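Local atomic coordinates of extracellular solute-binding protein (Bordetella parapertussis, PDB entry 3PU5), a protein that probably binds a small solute, perhaps a polyamine, outside the cytoplasmic membrane for uptake by a transporter. Residues Phe147-Ser161 against Leu308-Asn320. Sequence-based numbering, arbitrary orientation.
Sequences FNNLSSNVRGAEVLS and LIKNMSALLDLWN
The carbonyl oxygen of A157 is gripped twice by S161, and both residues touch L308 of the C-terminal helix. The amide of S161 comes in on one face of the A157 carbonyl plane and its hydroxyl on the other; S161 OG to A157 O is 3.2 Å. This is helix-on-helix packing in a periplasmic-binding-protein fold. Helix 156-161 and helix 308-320 cross nearly at right angles, at 91°. No hydrogen bond joins the two segments, so apolar contacts carry the crossing.

L308 sets its two methyls against A157, E158 and S161. L308 CD2 lies 3.8 Å from A157 CB and also meets S161 OG. L308 CD1 comes within 3.4 Å of E158 OE2. R155 NH1 forms a salt bridge with E158 OE2 at 3.0 Å, and NH1 approaches this oxygen well out of the carboxylate plane.

The other half of the contact centres on L150, just after strand 145-148. Its CG stands anti to the backbone N (chi1 -174°), directing the branched end toward the helix, where CD2 meets both L315 and L316. L150 CD2 is 3.6 Å from L315 CG. L150 CD1 meets the CE methyl of selenomethionine M312, and the two side chains run alongside in opposing senses.

The edge of the W319 indole meets L160 CD1, 3.9 Å from W319 CZ3. F191 of the neighbouring strand 188-192 packs against the indole edge-to-face, tying helix 305-322 to the small parallel sheet. Over one indole face, L150 CB makes a CH-pi contact, 3.5 Å from the W319 six-membered ring centroid and 11° off its normal.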
loop_
_atom_site.group_PDB
_atom_site.type_symbol
_atom_site.label_atom_id
_atom_site.label_comp_id
_atom_site.label_asym_id
_atom_site.label_seq_id
_atom_site.Cartn_x
_atom_site.Cartn_y
_atom_site.Cartn_z
ATOM N N PHE A 147 -1.339 -10.447 -14.858
ATOM C CA PHE A 147 -2.190 -9.422 -14.253
ATOM C C PHE A 147 -2.713 -9.884 -12.891
ATOM O O PHE A 147 -2.879 -11.074 -12.669
ATOM C CB PHE A 147 -3.373 -9.091 -15.178
ATOM C CG PHE A 147 -4.126 -7.849 -14.781
ATOM C CD1 PHE A 147 -5.183 -7.921 -13.887
ATOM C CD2 PHE A 147 -3.759 -6.601 -15.289
ATOM C CE1 PHE A 147 -5.868 -6.772 -13.498
ATOM C CE2 PHE A 147 -4.442 -5.443 -14.909
ATOM C CZ PHE A 147 -5.502 -5.532 -14.016
ATOM N N ASN A 148 -2.964 -8.941 -11.985
ATOM C CA ASN A 148 -3.461 -9.260 -10.640
ATOM C C ASN A 148 -4.782 -10.038 -10.670
ATOM O O ASN A 148 -5.750 -9.595 -11.298
ATOM C CB ASN A 148 -3.719 -7.973 -9.830
ATOM C CG ASN A 148 -2.596 -6.950 -9.936
ATOM O OD1 ASN A 148 -2.125 -6.428 -8.916
ATOM N ND2 ASN A 148 -2.194 -6.621 -11.161
ATOM N N ASN A 149 -4.844 -11.173 -9.983
ATOM C CA ASN A 149 -6.128 -11.851 -9.823
ATOM C C ASN A 149 -7.028 -11.071 -8.877
ATOM O O ASN A 149 -6.637 -10.815 -7.738
ATOM C CB ASN A 149 -5.954 -13.272 -9.295
ATOM C CG ASN A 149 -7.270 -14.035 -9.260
ATOM O OD1 ASN A 149 -7.608 -14.673 -8.270
ATOM N ND2 ASN A 149 -8.024 -13.946 -10.340
ATOM N N LEU A 150 -8.222 -10.697 -9.336
ATOM C CA LEU A 150 -9.130 -9.891 -8.506
ATOM C C LEU A 150 -9.412 -10.517 -7.130
ATOM O O LEU A 150 -9.363 -9.836 -6.103
ATOM C CB LEU A 150 -10.443 -9.576 -9.238
ATOM C CG LEU A 150 -11.343 -8.607 -8.461
ATOM C CD1 LEU A 150 -10.547 -7.378 -8.058
ATOM C CD2 LEU A 150 -12.595 -8.206 -9.234
ATOM N N SER A 151 -9.673 -11.819 -7.105
ATOM C CA SER A 151 -10.048 -12.509 -5.870
ATOM C C SER A 151 -8.911 -12.774 -4.886
ATOM O O SER A 151 -9.135 -13.401 -3.852
ATOM C CB SER A 151 -10.699 -13.855 -6.204
ATOM O OG SER A 151 -11.788 -13.667 -7.085
ATOM N N SER A 152 -7.699 -12.320 -5.183
ATOM C CA SER A 152 -6.559 -12.757 -4.386
ATOM C C SER A 152 -5.998 -11.726 -3.403
ATOM O O SER A 152 -4.968 -11.958 -2.773
ATOM C CB SER A 152 -5.452 -13.290 -5.298
ATOM O OG SER A 152 -5.880 -14.468 -5.961
ATOM N N ASN A 153 -6.681 -10.599 -3.263
ATOM C CA ASN A 153 -6.209 -9.532 -2.387
ATOM C C ASN A 153 -4.760 -9.133 -2.691
ATOM O O ASN A 153 -3.920 -9.018 -1.782
ATOM C CB ASN A 153 -6.362 -9.912 -0.901
ATOM C CG ASN A 153 -6.041 -8.747 0.033
ATOM O OD1 ASN A 153 -6.696 -7.698 -0.011
ATOM N ND2 ASN A 153 -5.018 -8.924 0.872
ATOM N N VAL A 154 -4.475 -8.931 -3.977
ATOM C CA VAL A 154 -3.166 -8.463 -4.403
ATOM C C VAL A 154 -3.305 -7.151 -5.185
ATOM O O VAL A 154 -2.602 -6.921 -6.171
ATOM C CB VAL A 154 -2.397 -9.535 -5.202
ATOM C CG1 VAL A 154 -1.865 -10.594 -4.260
ATOM C CG2 VAL A 154 -3.283 -10.169 -6.267
ATOM N N ARG A 155 -4.228 -6.307 -4.723
ATOM C CA ARG A 155 -4.465 -4.964 -5.269
ATOM C C ARG A 155 -5.027 -4.938 -6.690
ATOM O O ARG A 155 -4.850 -3.950 -7.416
ATOM C CB ARG A 155 -3.207 -4.092 -5.182
ATOM C CG ARG A 155 -2.647 -3.946 -3.789
ATOM C CD ARG A 155 -3.663 -3.342 -2.851
ATOM N NE ARG A 155 -3.149 -3.221 -1.495
ATOM C CZ ARG A 155 -3.860 -2.760 -0.465
ATOM N NH1 ARG A 155 -5.124 -2.380 -0.634
ATOM N NH2 ARG A 155 -3.309 -2.682 0.741
ATOM N N GLY A 156 -5.709 -6.009 -7.082
ATOM C CA GLY A 156 -6.364 -6.050 -8.375
ATOM C C GLY A 156 -7.413 -4.961 -8.530
ATOM O O GLY A 156 -7.475 -4.280 -9.556
ATOM N N ALA A 157 -8.255 -4.802 -7.515
ATOM C CA ALA A 157 -9.294 -3.782 -7.565
ATOM C C ALA A 157 -8.688 -2.415 -7.837
ATOM O O ALA A 157 -9.257 -1.617 -8.582
ATOM C CB ALA A 157 -10.100 -3.760 -6.270
ATOM N N GLU A 158 -7.532 -2.152 -7.232
ATOM C CA GLU A 158 -6.858 -0.860 -7.369
ATOM C C GLU A 158 -6.388 -0.589 -8.802
ATOM O O GLU A 158 -6.613 0.493 -9.341
ATOM C CB GLU A 158 -5.665 -0.761 -6.406
ATOM C CG GLU A 158 -6.021 -0.451 -4.934
ATOM C CD GLU A 158 -6.554 -1.653 -4.146
ATOM O OE1 GLU A 158 -6.756 -2.738 -4.741
ATOM O OE2 GLU A 158 -6.779 -1.504 -2.917
ATOM N N VAL A 159 -5.714 -1.563 -9.406
ATOM C CA VAL A 159 -5.252 -1.408 -10.784
ATOM C C VAL A 159 -6.432 -1.177 -11.729
ATOM O O VAL A 159 -6.396 -0.278 -12.564
ATOM C CB VAL A 159 -4.419 -2.617 -11.250
ATOM C CG1 VAL A 159 -3.917 -2.404 -12.680
ATOM C CG2 VAL A 159 -3.247 -2.815 -10.318
ATOM N N LEU A 160 -7.478 -1.988 -11.590
ATOM C CA LEU A 160 -8.687 -1.819 -12.405
ATOM C C LEU A 160 -9.300 -0.426 -12.233
ATOM O O LEU A 160 -9.775 0.177 -13.199
ATOM C CB LEU A 160 -9.719 -2.899 -12.077
ATOM C CG LEU A 160 -9.392 -4.322 -12.556
ATOM C CD1 LEU A 160 -10.250 -5.344 -11.832
ATOM C CD2 LEU A 160 -9.567 -4.431 -14.075
ATOM N N SER A 161 -9.285 0.090 -11.005
ATOM C CA SER A 161 -9.764 1.453 -10.760
ATOM C C SER A 161 -9.057 2.475 -11.646
ATOM O O SER A 161 -9.683 3.420 -12.138
ATOM C CB SER A 161 -9.597 1.841 -9.291
ATOM O OG SER A 161 -10.604 1.243 -8.503
ATOM N N LEU A 308 -13.792 1.347 -2.936
ATOM C CA LEU A 308 -13.353 -0.024 -3.209
ATOM C C LEU A 308 -14.235 -1.066 -2.525
ATOM O O LEU A 308 -14.629 -2.062 -3.135
ATOM C CB LEU A 308 -11.890 -0.219 -2.793
ATOM C CG LEU A 308 -10.863 0.466 -3.703
ATOM C CD1 LEU A 308 -9.501 0.451 -3.054
ATOM C CD2 LEU A 308 -10.813 -0.212 -5.069
ATOM N N ILE A 309 -14.542 -0.833 -1.254
ATOM C CA ILE A 309 -15.388 -1.742 -0.482
ATOM C C ILE A 309 -16.791 -1.816 -1.074
ATOM O O ILE A 309 -17.371 -2.896 -1.230
ATOM C CB ILE A 309 -15.464 -1.293 0.993
ATOM C CG1 ILE A 309 -14.086 -1.409 1.649
ATOM C CG2 ILE A 309 -16.510 -2.112 1.765
ATOM C CD1 ILE A 309 -14.047 -0.950 3.094
ATOM N N LYS A 310 -17.329 -0.653 -1.419
ATOM C CA LYS A 310 -18.696 -0.573 -1.912
ATOM C C LYS A 310 -18.864 -1.268 -3.259
ATOM O O LYS A 310 -19.899 -1.871 -3.525
ATOM C CB LYS A 310 -19.147 0.887 -2.015
ATOM C CG LYS A 310 -20.552 1.053 -2.588
ATOM C CD LYS A 310 -21.006 2.516 -2.603
ATOM C CE LYS A 310 -20.485 3.267 -3.823
ATOM N NZ LYS A 310 -21.021 4.659 -3.888
ATOM N N ASN A 311 -17.843 -1.184 -4.107
ATOM C CA ASN A 311 -17.955 -1.679 -5.472
ATOM C C ASN A 311 -17.468 -3.113 -5.654
ATOM O O ASN A 311 -17.631 -3.687 -6.724
ATOM C CB ASN A 311 -17.212 -0.745 -6.437
ATOM C CG ASN A 311 -17.945 0.561 -6.665
ATOM O OD1 ASN A 311 -17.431 1.472 -7.318
ATOM N ND2 ASN A 311 -19.151 0.661 -6.126
HETATM N N MSE A 312 -16.880 -3.694 -4.613
HETATM C CA MSE A 312 -16.213 -4.985 -4.743
HETATM C C MSE A 312 -17.145 -6.088 -5.256
HETATM O O MSE A 312 -16.792 -6.811 -6.181
HETATM C CB MSE A 312 -15.554 -5.397 -3.422
HETATM C CG MSE A 312 -14.581 -6.583 -3.543
HETATM SE SE MSE A 312 -13.160 -6.336 -4.904
HETATM C CE MSE A 312 -11.762 -7.477 -4.123
ATOM N N SER A 313 -18.330 -6.211 -4.664
ATOM C CA SER A 313 -19.292 -7.234 -5.087
ATOM C C SER A 313 -19.638 -7.144 -6.573
ATOM O O SER A 313 -19.508 -8.118 -7.302
ATOM C CB SER A 313 -20.567 -7.167 -4.239
ATOM O OG SER A 313 -20.240 -7.307 -2.868
ATOM N N ALA A 314 -20.071 -5.972 -7.017
ATOM C CA ALA A 314 -20.385 -5.769 -8.427
ATOM C C ALA A 314 -19.171 -6.014 -9.321
ATOM O O ALA A 314 -19.288 -6.628 -10.379
ATOM C CB ALA A 314 -20.937 -4.378 -8.656
ATOM N N LEU A 315 -18.011 -5.518 -8.906
ATOM C CA LEU A 315 -16.778 -5.714 -9.674
ATOM C C LEU A 315 -16.482 -7.202 -9.864
ATOM O O LEU A 315 -16.169 -7.649 -10.968
ATOM C CB LEU A 315 -15.598 -5.016 -8.980
ATOM C CG LEU A 315 -14.247 -4.988 -9.707
ATOM C CD1 LEU A 315 -14.368 -4.384 -11.111
ATOM C CD2 LEU A 315 -13.207 -4.234 -8.872
ATOM N N LEU A 316 -16.580 -7.964 -8.780
ATOM C CA LEU A 316 -16.376 -9.411 -8.818
ATOM C C LEU A 316 -17.347 -10.090 -9.780
ATOM O O LEU A 316 -16.961 -10.968 -10.552
ATOM C CB LEU A 316 -16.551 -10.004 -7.419
ATOM C CG LEU A 316 -15.494 -9.609 -6.394
ATOM C CD1 LEU A 316 -15.997 -9.851 -4.983
ATOM C CD2 LEU A 316 -14.202 -10.374 -6.650
ATOM N N ASP A 317 -18.613 -9.683 -9.708
ATOM C CA ASP A 317 -19.654 -10.193 -10.599
ATOM C C ASP A 317 -19.277 -9.980 -12.068
ATOM O O ASP A 317 -19.297 -10.919 -12.863
ATOM C CB ASP A 317 -20.993 -9.504 -10.310
ATOM C CG ASP A 317 -21.671 -10.041 -9.055
ATOM O OD1 ASP A 317 -21.251 -11.108 -8.548
ATOM O OD2 ASP A 317 -22.639 -9.401 -8.579
ATOM N N LEU A 318 -18.941 -8.741 -12.419
ATOM C CA LEU A 318 -18.521 -8.405 -13.782
ATOM C C LEU A 318 -17.296 -9.210 -14.196
ATOM O O LEU A 318 -17.208 -9.695 -15.330
ATOM C CB LEU A 318 -18.205 -6.916 -13.897
ATOM C CG LEU A 318 -19.366 -5.959 -14.148
ATOM C CD1 LEU A 318 -18.821 -4.579 -14.437
ATOM C CD2 LEU A 318 -20.224 -6.448 -15.311
ATOM N N TRP A 319 -16.348 -9.338 -13.272
ATOM C CA TRP A 319 -15.153 -10.143 -13.499
ATOM C C TRP A 319 -15.557 -11.575 -13.846
ATOM O O TRP A 319 -15.189 -12.092 -14.896
ATOM C CB TRP A 319 -14.245 -10.104 -12.263
ATOM C CG TRP A 319 -12.974 -10.921 -12.336
ATOM C CD1 TRP A 319 -12.864 -12.279 -12.212
ATOM C CD2 TRP A 319 -11.633 -10.427 -12.496
ATOM N NE1 TRP A 319 -11.549 -12.661 -12.307
ATOM C CE2 TRP A 319 -10.770 -11.545 -12.480
ATOM C CE3 TRP A 319 -11.080 -9.154 -12.668
ATOM C CZ2 TRP A 319 -9.381 -11.427 -12.618
ATOM C CZ3 TRP A 319 -9.702 -9.037 -12.804
ATOM C CH2 TRP A 319 -8.870 -10.166 -12.777
ATOM N N ASN A 320 -16.335 -12.209 -12.975
ATOM C CA ASN A 320 -16.724 -13.602 -13.189
ATOM C C ASN A 320 -17.491 -13.771 -14.493
ATOM O O ASN A 320 -17.582 -14.866 -15.038
ATOM C CB ASN A 320 -17.540 -14.124 -12.003
ATOM C CG ASN A 320 -16.717 -14.229 -10.729
ATOM O OD1 ASN A 320 -15.501 -14.427 -10.775
ATOM N ND2 ASN A 320 -17.377 -14.094 -9.581
#